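Porin (Rhodobacter blasticus, PDB 3PRN) forms trimeric beta-barrel channels in the outer membrane that let small hydrophilic solutes diffuse passively, up to about 0.6 kDa. Local coordinates at residues 96-101 against 223-228; 148-153 against 158-163; 70-73 against 78-81; 39-42 against 46-49; 87-92 against 108-113. The protein carries 1 engineered substitution. All coordinates share one frame; numbering follows the deposited sequence.

Contact 1 of 5, residues 96-101 against 223-228; sequences YDSEMG and QVTLYG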
# COMPACT_ATOMS: atom_id res chain seq x y z
N TYR A 96 29.41 7.01 -2.23
CA TYR A 96 28.62 7.05 -3.46
C TYR A 96 28.76 8.37 -4.19
O TYR A 96 28.02 8.63 -5.17
CB TYR A 96 27.10 6.86 -3.12
CG TYR A 96 26.82 5.46 -2.57
CD1 TYR A 96 27.14 4.35 -3.34
CD2 TYR A 96 26.22 5.28 -1.33
CE1 TYR A 96 26.89 3.05 -2.91
CE2 TYR A 96 26.02 4.00 -0.83
CZ TYR A 96 26.31 2.90 -1.65
OH TYR A 96 26.09 1.66 -1.17
N ASP A 97 29.69 9.24 -3.81
CA ASP A 97 29.79 10.58 -4.42
C ASP A 97 30.30 10.66 -5.80
O ASP A 97 30.23 11.77 -6.37
CB ASP A 97 30.61 11.52 -3.52
CG ASP A 97 29.88 11.90 -2.26
OD1 ASP A 97 28.73 11.52 -2.02
OD2 ASP A 97 30.43 12.61 -1.42
N SER A 98 30.62 9.53 -6.47
CA SER A 98 30.94 9.65 -7.90
C SER A 98 29.69 9.45 -8.76
O SER A 98 29.73 9.70 -9.98
CB SER A 98 32.04 8.64 -8.29
OG SER A 98 31.53 7.32 -8.37
N GLU A 99 28.54 9.09 -8.15
CA GLU A 99 27.31 8.87 -8.93
C GLU A 99 26.88 10.08 -9.73
O GLU A 99 27.12 11.23 -9.37
CB GLU A 99 26.18 8.35 -8.02
CG GLU A 99 26.47 6.91 -7.56
CD GLU A 99 25.48 6.42 -6.50
OE1 GLU A 99 24.71 7.27 -5.97
OE2 GLU A 99 25.45 5.19 -6.21
N MET A 100 26.20 9.85 -10.85
CA MET A 100 25.74 10.88 -11.74
C MET A 100 24.55 10.41 -12.61
O MET A 100 24.22 9.21 -12.56
CB MET A 100 26.90 11.27 -12.70
CG MET A 100 27.59 10.01 -13.26
SD MET A 100 28.69 10.46 -14.66
CE MET A 100 29.99 11.29 -13.78
N GLY A 101 23.96 11.34 -13.32
CA GLY A 101 22.81 11.03 -14.17
C GLY A 101 21.53 11.03 -13.29
O GLY A 101 21.60 11.05 -12.04
N GLN A 223 39.88 -1.79 -5.81
CA GLN A 223 39.36 -0.80 -6.74
C GLN A 223 39.68 0.59 -6.28
O GLN A 223 39.65 0.95 -5.10
CB GLN A 223 37.80 -1.04 -6.73
CG GLN A 223 37.01 0.06 -7.44
CD GLN A 223 35.52 -0.23 -7.50
OE1 GLN A 223 34.97 -1.08 -6.79
NE2 GLN A 223 34.80 0.49 -8.37
N VAL A 224 39.88 1.48 -7.24
CA VAL A 224 40.13 2.87 -6.88
C VAL A 224 39.26 3.72 -7.80
O VAL A 224 39.14 3.43 -8.99
CB VAL A 224 41.62 3.14 -7.20
CG1 VAL A 224 41.91 4.63 -7.27
CG2 VAL A 224 42.47 2.45 -6.14
N THR A 225 38.64 4.74 -7.21
CA THR A 225 37.78 5.63 -7.98
C THR A 225 38.22 7.06 -7.64
O THR A 225 38.34 7.39 -6.46
CB THR A 225 36.28 5.47 -7.53
OG1 THR A 225 35.93 4.12 -7.88
CG2 THR A 225 35.38 6.46 -8.22
N LEU A 226 38.46 7.79 -8.70
CA LEU A 226 38.82 9.20 -8.63
C LEU A 226 37.69 9.99 -9.28
O LEU A 226 37.27 9.73 -10.41
CB LEU A 226 40.17 9.42 -9.34
CG LEU A 226 40.46 10.90 -9.64
CD1 LEU A 226 40.83 11.57 -8.33
CD2 LEU A 226 41.60 10.99 -10.67
N TYR A 227 37.15 10.96 -8.51
CA TYR A 227 36.04 11.73 -9.08
C TYR A 227 36.11 13.19 -8.72
O TYR A 227 36.82 13.60 -7.80
CB TYR A 227 34.67 11.18 -8.55
CG TYR A 227 34.48 11.45 -7.06
CD1 TYR A 227 35.08 10.59 -6.16
CD2 TYR A 227 33.79 12.54 -6.55
CE1 TYR A 227 34.96 10.74 -4.79
CE2 TYR A 227 33.68 12.73 -5.18
CZ TYR A 227 34.26 11.84 -4.31
OH TYR A 227 34.21 11.99 -2.92
N GLY A 228 35.30 13.97 -9.43
CA GLY A 228 35.26 15.40 -9.13
C GLY A 228 33.97 16.02 -9.64
O GLY A 228 33.30 15.47 -10.52
O HOH W 1 32.57 14.16 -2.08
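Y227 turns one face of its ring to the peptide link between D97 and S98. S98 N sits 4.3 Å above the plane of the Y227 ring, over its centre. D97 C is displaced toward the rim of the same face. D97 O lies 3.6 Å from Y227 CD2. At the root of the ring, S98 CB meets Y227 CB at 3.7 Å. D97 CB comes to the far end of the ring, 3.7 Å from Y227 OH. The D97 carboxylate stands nearly upright to the ring, with the planes 82° apart. It does not bond the hydroxyl directly. One water donates to both, 2.7 Å from D97 OD2 and 2.8 Å from Y227 OH, and it lies in the ring plane at the edge. Nearby, T225 CG2 touches S98 OG at 3.9 Å. The methyl is carried there by a chi1 of -65°, which sets CG2 opposite the backbone N. Both hydroxyls have partners further out: S98 OG bonds S106 OG, and T225 OG1 bonds G108 O and S242 OG. A type I turn from Y96 to E99, closed by E99 N to Y96 O, presents the D97-S98 peptide to the ring. This turn belongs to the long loop between helix 88-91 and strand 131-138, the pore-narrowing loop of general porins. It rests on barrel strand 223-232, which lies between strands 206-214 and 235-244.

Contact 2 of 5, residues 148-153 against 158-163; sequences YVDPDQ and SLVTEE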
# COMPACT_ATOMS: atom_id res chain seq x y z
N TYR A 148 24.45 -4.76 12.50
CA TYR A 148 24.52 -6.22 12.63
C TYR A 148 23.29 -6.80 11.95
O TYR A 148 22.14 -6.37 12.28
CB TYR A 148 24.56 -6.56 14.13
CG TYR A 148 24.25 -8.01 14.40
CD1 TYR A 148 25.22 -9.00 14.26
CD2 TYR A 148 22.96 -8.36 14.78
CE1 TYR A 148 24.89 -10.34 14.51
CE2 TYR A 148 22.62 -9.68 15.04
CZ TYR A 148 23.60 -10.66 14.88
OH TYR A 148 23.23 -11.97 15.14
N VAL A 149 23.46 -7.65 10.95
CA VAL A 149 22.29 -8.16 10.24
C VAL A 149 22.28 -9.68 10.31
O VAL A 149 23.27 -10.35 9.98
CB VAL A 149 22.32 -7.72 8.76
CG1 VAL A 149 21.12 -8.32 8.01
CG2 VAL A 149 22.33 -6.22 8.58
N ASP A 150 21.19 -10.24 10.78
CA ASP A 150 21.04 -11.72 10.79
C ASP A 150 20.03 -12.00 9.69
O ASP A 150 18.86 -11.59 9.80
CB ASP A 150 20.53 -12.08 12.16
CG ASP A 150 20.34 -13.59 12.35
OD1 ASP A 150 20.28 -14.30 11.36
OD2 ASP A 150 20.17 -14.00 13.52
N PRO A 151 20.39 -12.68 8.63
CA PRO A 151 19.46 -12.94 7.53
C PRO A 151 18.37 -13.90 7.83
O PRO A 151 17.35 -14.02 7.08
CB PRO A 151 20.37 -13.42 6.42
CG PRO A 151 21.65 -13.85 7.05
CD PRO A 151 21.76 -13.19 8.39
N ASP A 152 18.45 -14.66 8.92
CA ASP A 152 17.35 -15.53 9.28
C ASP A 152 17.39 -15.68 10.80
O ASP A 152 17.98 -16.66 11.34
CB ASP A 152 17.37 -16.92 8.61
CG ASP A 152 16.09 -17.69 8.89
OD1 ASP A 152 15.37 -17.51 9.91
OD2 ASP A 152 15.78 -18.58 8.07
N GLN A 153 16.75 -14.74 11.48
CA GLN A 153 16.77 -14.70 12.93
C GLN A 153 16.05 -15.82 13.64
O GLN A 153 16.21 -15.95 14.87
CB GLN A 153 16.22 -13.32 13.42
CG GLN A 153 14.67 -13.29 13.38
CD GLN A 153 14.13 -12.19 14.31
OE1 GLN A 153 14.79 -11.83 15.30
NE2 GLN A 153 12.94 -11.69 14.02
N SER A 158 24.27 -20.16 15.28
CA SER A 158 25.52 -20.71 14.71
C SER A 158 25.28 -21.38 13.38
O SER A 158 26.22 -21.82 12.68
CB SER A 158 26.08 -21.73 15.74
OG SER A 158 25.09 -22.78 15.81
N LEU A 159 24.03 -21.49 12.93
CA LEU A 159 23.77 -22.10 11.63
C LEU A 159 23.67 -21.09 10.49
O LEU A 159 23.40 -21.49 9.33
CB LEU A 159 22.46 -22.91 11.74
CG LEU A 159 22.57 -24.06 12.78
CD1 LEU A 159 21.22 -24.65 13.10
CD2 LEU A 159 23.50 -25.14 12.23
N VAL A 160 23.78 -19.78 10.76
CA VAL A 160 23.64 -18.79 9.66
C VAL A 160 24.80 -17.82 9.71
O VAL A 160 25.45 -17.66 10.75
CB VAL A 160 22.29 -18.04 9.72
CG1 VAL A 160 21.14 -19.05 9.57
CG2 VAL A 160 22.08 -17.29 11.00
N THR A 161 25.12 -17.16 8.63
CA THR A 161 26.23 -16.20 8.66
C THR A 161 25.66 -14.81 8.88
O THR A 161 24.87 -14.37 8.05
CB THR A 161 26.93 -16.21 7.28
OG1 THR A 161 27.27 -17.57 6.98
CG2 THR A 161 28.12 -15.30 7.22
N GLU A 162 26.06 -14.13 9.92
CA GLU A 162 25.55 -12.78 10.17
C GLU A 162 26.57 -11.76 9.66
O GLU A 162 27.75 -12.08 9.63
CB GLU A 162 25.32 -12.57 11.67
CG GLU A 162 24.16 -13.45 12.15
CD GLU A 162 24.64 -14.76 12.73
OE1 GLU A 162 25.82 -14.89 13.12
OE2 GLU A 162 23.83 -15.72 12.81
N GLU A 163 26.11 -10.58 9.26
CA GLU A 163 26.99 -9.55 8.75
C GLU A 163 27.20 -8.49 9.83
O GLU A 163 26.26 -7.97 10.42
CB GLU A 163 26.36 -8.90 7.51
CG GLU A 163 27.18 -7.73 6.99
CD GLU A 163 26.40 -6.89 5.99
OE1 GLU A 163 25.68 -5.91 6.40
OE2 GLU A 163 26.47 -7.18 4.74
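V149 and E163 face each other as an antiparallel hydrogen-bonded pair, and each satisfies the other's backbone. V149 N donates to E163 O and E163 N donates to V149 O, both at 2.9 Å. The two bonds have nearly the same shape, with N-H...O angles of 163° and 161°. E163 O also receives a CA-H contact from Y148. The E163 side chain lies alongside V149, but its OE2 is bonded by the backbone N atoms of G186 and F115. This pair closes the hairpin of strands 142-150 and 163-171. The chain between them forms one of the longer barrel loops, which in porins generally lie on the outer side of the membrane. Beyond the pair, P151 starts the loop and D150 forms an Asx turn. D150 OD1 accepts from D152 N at 3.1 Å, met from above the carboxylate plane. V160 CG2 packs against the same oxygen at 3.5 Å. E162 is bent at chi2 (96°), which brings its carboxylate beside that of D150. D150 OD1 and E162 OE2 are 4.1 Å apart, a like-charge approach that may raise the affinity of one group for a proton. The aliphatic part of E162 runs along the Y148 side chain, with E162 CG 3.5 Å from Y148 OH. D152 OD1 bonds T154 OG1. T161 O is buried against P151 CD at 3.3 Å and has no hydrogen-bond partner in the model. Q153 NE2 reaches I27 O of a neighbouring subunit.

Contact 3 of 5, residues 70-73 against 78-81; sequences QFWT and VTVS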
# COMPACT_ATOMS: atom_id res chain seq x y z
N GLN A 70 10.96 -0.69 9.40
CA GLN A 70 12.14 -0.26 10.14
C GLN A 70 11.61 0.51 11.37
O GLN A 70 10.69 1.34 11.19
CB GLN A 70 13.03 0.63 9.28
CG GLN A 70 14.27 1.11 10.04
CD GLN A 70 15.05 2.20 9.30
OE1 GLN A 70 15.02 3.36 9.70
NE2 GLN A 70 15.75 1.88 8.22
N PHE A 71 12.19 0.34 12.55
CA PHE A 71 11.83 1.00 13.77
C PHE A 71 13.08 1.67 14.37
O PHE A 71 14.17 1.11 14.28
CB PHE A 71 11.26 0.07 14.86
CG PHE A 71 10.17 -0.83 14.33
CD1 PHE A 71 10.51 -2.01 13.70
CD2 PHE A 71 8.84 -0.46 14.41
CE1 PHE A 71 9.52 -2.86 13.14
CE2 PHE A 71 7.85 -1.33 13.91
CZ PHE A 71 8.20 -2.52 13.28
N TRP A 72 12.92 2.82 15.00
CA TRP A 72 14.08 3.42 15.66
C TRP A 72 13.67 4.16 16.93
O TRP A 72 12.52 4.51 17.14
CB TRP A 72 14.83 4.36 14.73
CG TRP A 72 14.10 5.62 14.36
CD1 TRP A 72 14.08 6.82 15.07
CD2 TRP A 72 13.28 5.83 13.20
NE1 TRP A 72 13.29 7.74 14.42
CE2 TRP A 72 12.79 7.16 13.27
CE3 TRP A 72 12.91 5.00 12.13
CZ2 TRP A 72 11.97 7.70 12.30
CZ3 TRP A 72 12.08 5.55 11.16
CH2 TRP A 72 11.61 6.88 11.25
N THR A 73 14.71 4.41 17.77
CA THR A 73 14.57 5.20 18.97
C THR A 73 15.80 6.13 19.00
O THR A 73 16.91 5.58 18.74
CB THR A 73 14.53 4.40 20.28
OG1 THR A 73 15.85 3.92 20.57
CG2 THR A 73 13.61 3.19 20.14
N VAL A 78 22.13 9.81 19.62
CA VAL A 78 22.27 8.37 19.42
C VAL A 78 20.96 7.82 18.82
O VAL A 78 19.87 8.13 19.30
CB VAL A 78 22.53 7.64 20.75
CG1 VAL A 78 22.67 6.15 20.52
CG2 VAL A 78 23.81 8.17 21.41
N THR A 79 21.07 6.99 17.82
CA THR A 79 19.88 6.35 17.21
C THR A 79 20.09 4.85 17.16
O THR A 79 21.14 4.34 16.76
CB THR A 79 19.54 6.92 15.86
OG1 THR A 79 19.27 8.32 15.91
CG2 THR A 79 18.27 6.26 15.26
N VAL A 80 19.10 4.11 17.68
CA VAL A 80 19.14 2.67 17.62
C VAL A 80 17.97 2.26 16.70
O VAL A 80 16.87 2.76 16.92
CB VAL A 80 19.00 2.00 18.97
CG1 VAL A 80 19.10 0.48 18.83
CG2 VAL A 80 20.11 2.42 19.94
N SER A 81 18.22 1.44 15.72
CA SER A 81 17.23 0.99 14.75
C SER A 81 17.21 -0.51 14.68
O SER A 81 18.18 -1.22 14.93
CB SER A 81 17.37 1.66 13.38
OG SER A 81 18.65 1.40 12.89
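T73 and V80 form a hydrogen-bonded pair between strands 70-75 and 78-83, two adjacent staves of the barrel wall. T73 N gives its hydrogen to V80 O at 2.8 Å, and V80 N returns one to T73 O at 2.8 Å. Both bonds run nearly along the C=O axis of the acceptor. The next pair, W72 with S81, is non-hydrogen-bonded, with the CA atoms 4.1 Å apart. CA-H...O contacts flank this pair: W72 CA meets V80 O and S81 CA meets F71 O, each at 3.1 Å. The strand segments run at 149° to each other. Strands 70-75 and 78-83 make an antiparallel hairpin with a very short turn, as expected for the periplasmic end of a porin barrel. Side chains alternate between the two faces. T73 and V80 lie side by side on one face. This is the outer face: T73 packs on F10 of a neighbouring subunit, and F71 packs on R30 of that subunit. W72 and S81 point to the other face, with W72 CB 3.9 Å from S81 CB. A chi1 of 69° sets the W72 indole between its own backbone N and carbonyl carbon, so that its ring leads away from strand 78-83 and touches K50 of strand 46-56. T79 CG2 reaches W72 CB at 4.0 Å, while T79 OG1 is bonded to S74 OG.

Contact 4 of 5, residues 39-42 against 46-49; sequences TETD and TFGA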
# COMPACT_ATOMS: atom_id res chain seq x y z
N THR A 39 6.67 9.41 17.22
CA THR A 39 6.07 9.72 18.51
C THR A 39 7.19 10.46 19.28
O THR A 39 8.22 9.84 19.59
CB THR A 39 5.71 8.42 19.26
OG1 THR A 39 4.85 7.59 18.41
CG2 THR A 39 4.95 8.72 20.54
N GLU A 40 7.00 11.71 19.54
CA GLU A 40 7.98 12.51 20.31
C GLU A 40 7.56 12.46 21.76
O GLU A 40 6.37 12.18 22.08
CB GLU A 40 7.88 13.94 19.75
CG GLU A 40 8.52 13.97 18.35
CD GLU A 40 8.31 15.31 17.66
OE1 GLU A 40 7.79 16.30 18.25
OE2 GLU A 40 8.67 15.40 16.43
N THR A 41 8.47 12.56 22.72
CA THR A 41 8.12 12.49 24.13
C THR A 41 8.77 13.74 24.83
O THR A 41 9.74 14.27 24.33
CB THR A 41 8.62 11.26 24.87
OG1 THR A 41 10.06 11.21 24.84
CG2 THR A 41 8.08 9.96 24.20
N ASP A 42 8.25 14.08 25.99
CA ASP A 42 8.83 15.27 26.64
C ASP A 42 10.16 14.91 27.28
O ASP A 42 10.88 15.82 27.67
CB ASP A 42 7.83 15.96 27.52
CG ASP A 42 7.27 15.10 28.62
OD1 ASP A 42 7.88 14.09 29.03
OD2 ASP A 42 6.16 15.39 29.08
N THR A 46 12.72 10.12 20.91
CA THR A 46 11.77 10.03 19.81
C THR A 46 11.69 8.56 19.36
O THR A 46 12.72 7.90 19.31
CB THR A 46 12.29 10.88 18.62
OG1 THR A 46 12.24 12.24 19.05
CG2 THR A 46 11.38 10.73 17.40
N PHE A 47 10.51 8.07 19.05
CA PHE A 47 10.28 6.75 18.52
C PHE A 47 9.75 6.93 17.08
O PHE A 47 8.99 7.85 16.82
CB PHE A 47 9.28 5.89 19.28
CG PHE A 47 9.76 5.61 20.69
CD1 PHE A 47 9.59 6.56 21.67
CD2 PHE A 47 10.38 4.39 20.99
CE1 PHE A 47 10.05 6.29 22.97
CE2 PHE A 47 10.80 4.12 22.27
CZ PHE A 47 10.64 5.09 23.27
N GLY A 48 10.21 6.08 16.17
CA GLY A 48 9.75 6.19 14.79
C GLY A 48 9.65 4.82 14.12
O GLY A 48 10.25 3.80 14.50
N ALA A 49 8.86 4.81 13.05
CA ALA A 49 8.67 3.61 12.25
C ALA A 49 8.59 4.09 10.79
O ALA A 49 8.08 5.19 10.55
CB ALA A 49 7.51 2.73 12.63
O HOH W 2 11.08 13.51 21.45
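T39 and F47 form an antiparallel hydrogen-bonded pair next to the turn that joins barrel strands 25-39 and 46-56. The turn is short, as periplasmic turns of porins generally are. T39 N donates to F47 O at 2.8 Å, and T39 O accepts from F47 N at 2.9 Å. The second bond is almost straight, at 177°, and its donor is tilted modestly from the carbonyl plane. T39 O also meets T46 CA and lies near the plane of the F47 ring, at its edge. The T39 side chain looks to the trimer partner: OG1 bonds D288 O of a neighbouring subunit. The F47 ring on the same face meets the ring of F287 of that subunit, with the planes about 30° apart. Here the hairpin is part of the subunit interface. E40 follows, with its side chain alongside that of T46. E40 CG is 4.2 Å from T46 OG1, and the chain is extended beyond that carbon. At T41 the two chains have parted, and a water bridges them: it accepts from T41 N at 3.1 Å and is hydrogen-bonded to T46 OG1 at 3.0 Å. The T41 hydroxyl bonds V45 O, within the turn. The T41 methyl is turned to the phenyl group instead, and CG2 stands at the ring edge, 4.3 Å from F47 CE1.

Contact 5 of 5, residues 87-92 against 108-113; sequences TAFDSV and GDAQSS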
# COMPACT_ATOMS: atom_id res chain seq x y z
N THR A 87 22.60 -0.03 6.85
CA THR A 87 23.86 -0.66 7.28
C THR A 87 25.05 0.30 7.17
O THR A 87 25.05 1.33 6.49
CB THR A 87 24.17 -1.88 6.41
OG1 THR A 87 24.27 -1.49 5.05
CG2 THR A 87 23.10 -2.96 6.50
N ALA A 88 26.09 -0.05 7.94
CA ALA A 88 27.25 0.84 7.98
C ALA A 88 27.93 1.08 6.65
O ALA A 88 28.17 2.24 6.25
CB ALA A 88 28.23 0.31 9.03
N PHE A 89 28.15 0.04 5.85
CA PHE A 89 28.87 0.22 4.58
C PHE A 89 28.04 1.05 3.60
O PHE A 89 28.58 1.74 2.73
CB PHE A 89 29.17 -1.16 4.00
CG PHE A 89 30.28 -1.19 2.97
CD1 PHE A 89 31.62 -1.19 3.40
CD2 PHE A 89 30.00 -1.24 1.62
CE1 PHE A 89 32.66 -1.23 2.45
CE2 PHE A 89 31.03 -1.25 0.65
CZ PHE A 89 32.35 -1.25 1.10
N ASP A 90 26.71 0.98 3.75
CA ASP A 90 25.83 1.72 2.85
C ASP A 90 25.59 3.12 3.38
O ASP A 90 25.18 3.95 2.57
CB ASP A 90 24.51 0.95 2.68
CG ASP A 90 23.60 1.50 1.56
OD1 ASP A 90 23.99 1.55 0.40
OD2 ASP A 90 22.43 1.87 1.84
N SER A 91 25.82 3.40 4.67
CA SER A 91 25.48 4.75 5.13
C SER A 91 26.63 5.74 5.27
O SER A 91 26.35 6.92 5.36
CB SER A 91 24.86 4.59 6.56
OG SER A 91 23.70 3.77 6.44
N VAL A 92 27.89 5.32 5.28
CA VAL A 92 29.00 6.22 5.42
C VAL A 92 29.00 7.26 4.30
O VAL A 92 28.50 7.02 3.20
CB VAL A 92 30.42 5.64 5.17
CG1 VAL A 92 31.20 5.40 6.46
CG2 VAL A 92 30.40 4.31 4.43
N GLY A 108 32.05 3.54 -10.73
CA GLY A 108 33.03 3.79 -9.68
C GLY A 108 32.52 3.50 -8.28
O GLY A 108 33.30 3.63 -7.31
N ASP A 109 31.24 3.09 -8.13
CA ASP A 109 30.74 2.66 -6.82
C ASP A 109 31.39 1.29 -6.52
O ASP A 109 31.82 0.59 -7.47
CB ASP A 109 29.23 2.43 -6.94
CG ASP A 109 28.40 3.71 -6.82
OD1 ASP A 109 28.91 4.81 -6.49
OD2 ASP A 109 27.16 3.59 -7.03
N ALA A 110 31.50 0.88 -5.30
CA ALA A 110 32.09 -0.38 -4.89
C ALA A 110 31.49 -1.56 -5.64
O ALA A 110 30.26 -1.69 -5.77
CB ALA A 110 31.86 -0.57 -3.40
N GLN A 111 32.35 -2.48 -6.10
CA GLN A 111 31.85 -3.66 -6.81
C GLN A 111 31.87 -4.88 -5.87
O GLN A 111 32.51 -5.89 -6.14
CB GLN A 111 32.76 -3.97 -8.01
CG GLN A 111 32.90 -2.80 -8.96
CD GLN A 111 31.61 -2.55 -9.72
OE1 GLN A 111 31.14 -3.44 -10.42
NE2 GLN A 111 31.01 -1.38 -9.61
N SER A 112 31.18 -4.76 -4.75
CA SER A 112 31.10 -5.87 -3.77
C SER A 112 29.63 -6.10 -3.43
O SER A 112 28.75 -5.34 -3.88
CB SER A 112 31.91 -5.55 -2.52
OG SER A 112 31.61 -4.24 -2.06
N SER A 113 29.33 -7.16 -2.74
CA SER A 113 28.00 -7.53 -2.29
C SER A 113 27.92 -7.28 -0.80
O SER A 113 28.79 -7.71 -0.03
CB SER A 113 27.80 -9.06 -2.38
OG SER A 113 27.58 -9.44 -3.73
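F89 reaches from a short helix to A110 and S112, a small contact within the long loop that folds into the barrel. In general porins this loop narrows the channel at the eyelet. F89 is the buried partner here. Its CG is anti to the backbone N (chi1 -161°), and this swings the ring off helix 88-91 toward segment 108-113. The same atom, CE2, makes both contacts. A110 CB approaches the ring edge, near its plane, 4.2 Å from F89 CE2. S112 OG lies 4.1 Å from F89 CE2, obliquely to the ring. No hydrogen bond joins the two segments, and the F89 and A110 CA atoms remain 10.0 Å apart, so the ring alone spans the gap. F114 adds an edge-to-face ring contact to F89, and I193 and F195 of the barrel wall pack on it too. The S112 hydroxyl has a weak bond to N215 OD1. Each segment is held in shape by its own bonds. T87 occupies the N-cap position of the helix, but its OG1 bonds F115 O. A88 O accepts from both S91 N and V92 N. Past A110, the Q111 side chain folds back on the backbone, and Q111 NE2 donates to D109 O at 3.0 Å. On the helix side, S91 OG donates to T87 O at 2.8 Å, from above the carbonyl plane.

How the contacts relate
Along the chain, contact 4 comes first, then contact 3. Contacts 5 and 1 follow with alternating segments, and contact 2 falls between the two segments of contact 1. Contacts 3 and 4, centres 10 Å apart, share the boundary of strands 46-56 and 70-75. They build the wall at the interface with the second subunit. Contact 5 lies within the inward-folded loop, and contact 1 ties that loop to strand 223-232 of the wall. Their centres are 12 Å apart, and Y96 OH probably bonds D90 OD1 between them. Together they hold the pore-narrowing loop inside the barrel, where F89 also meets wall residues I193 and F195. Contact 2 touches contact 5 through T87 packing on V149 and E163.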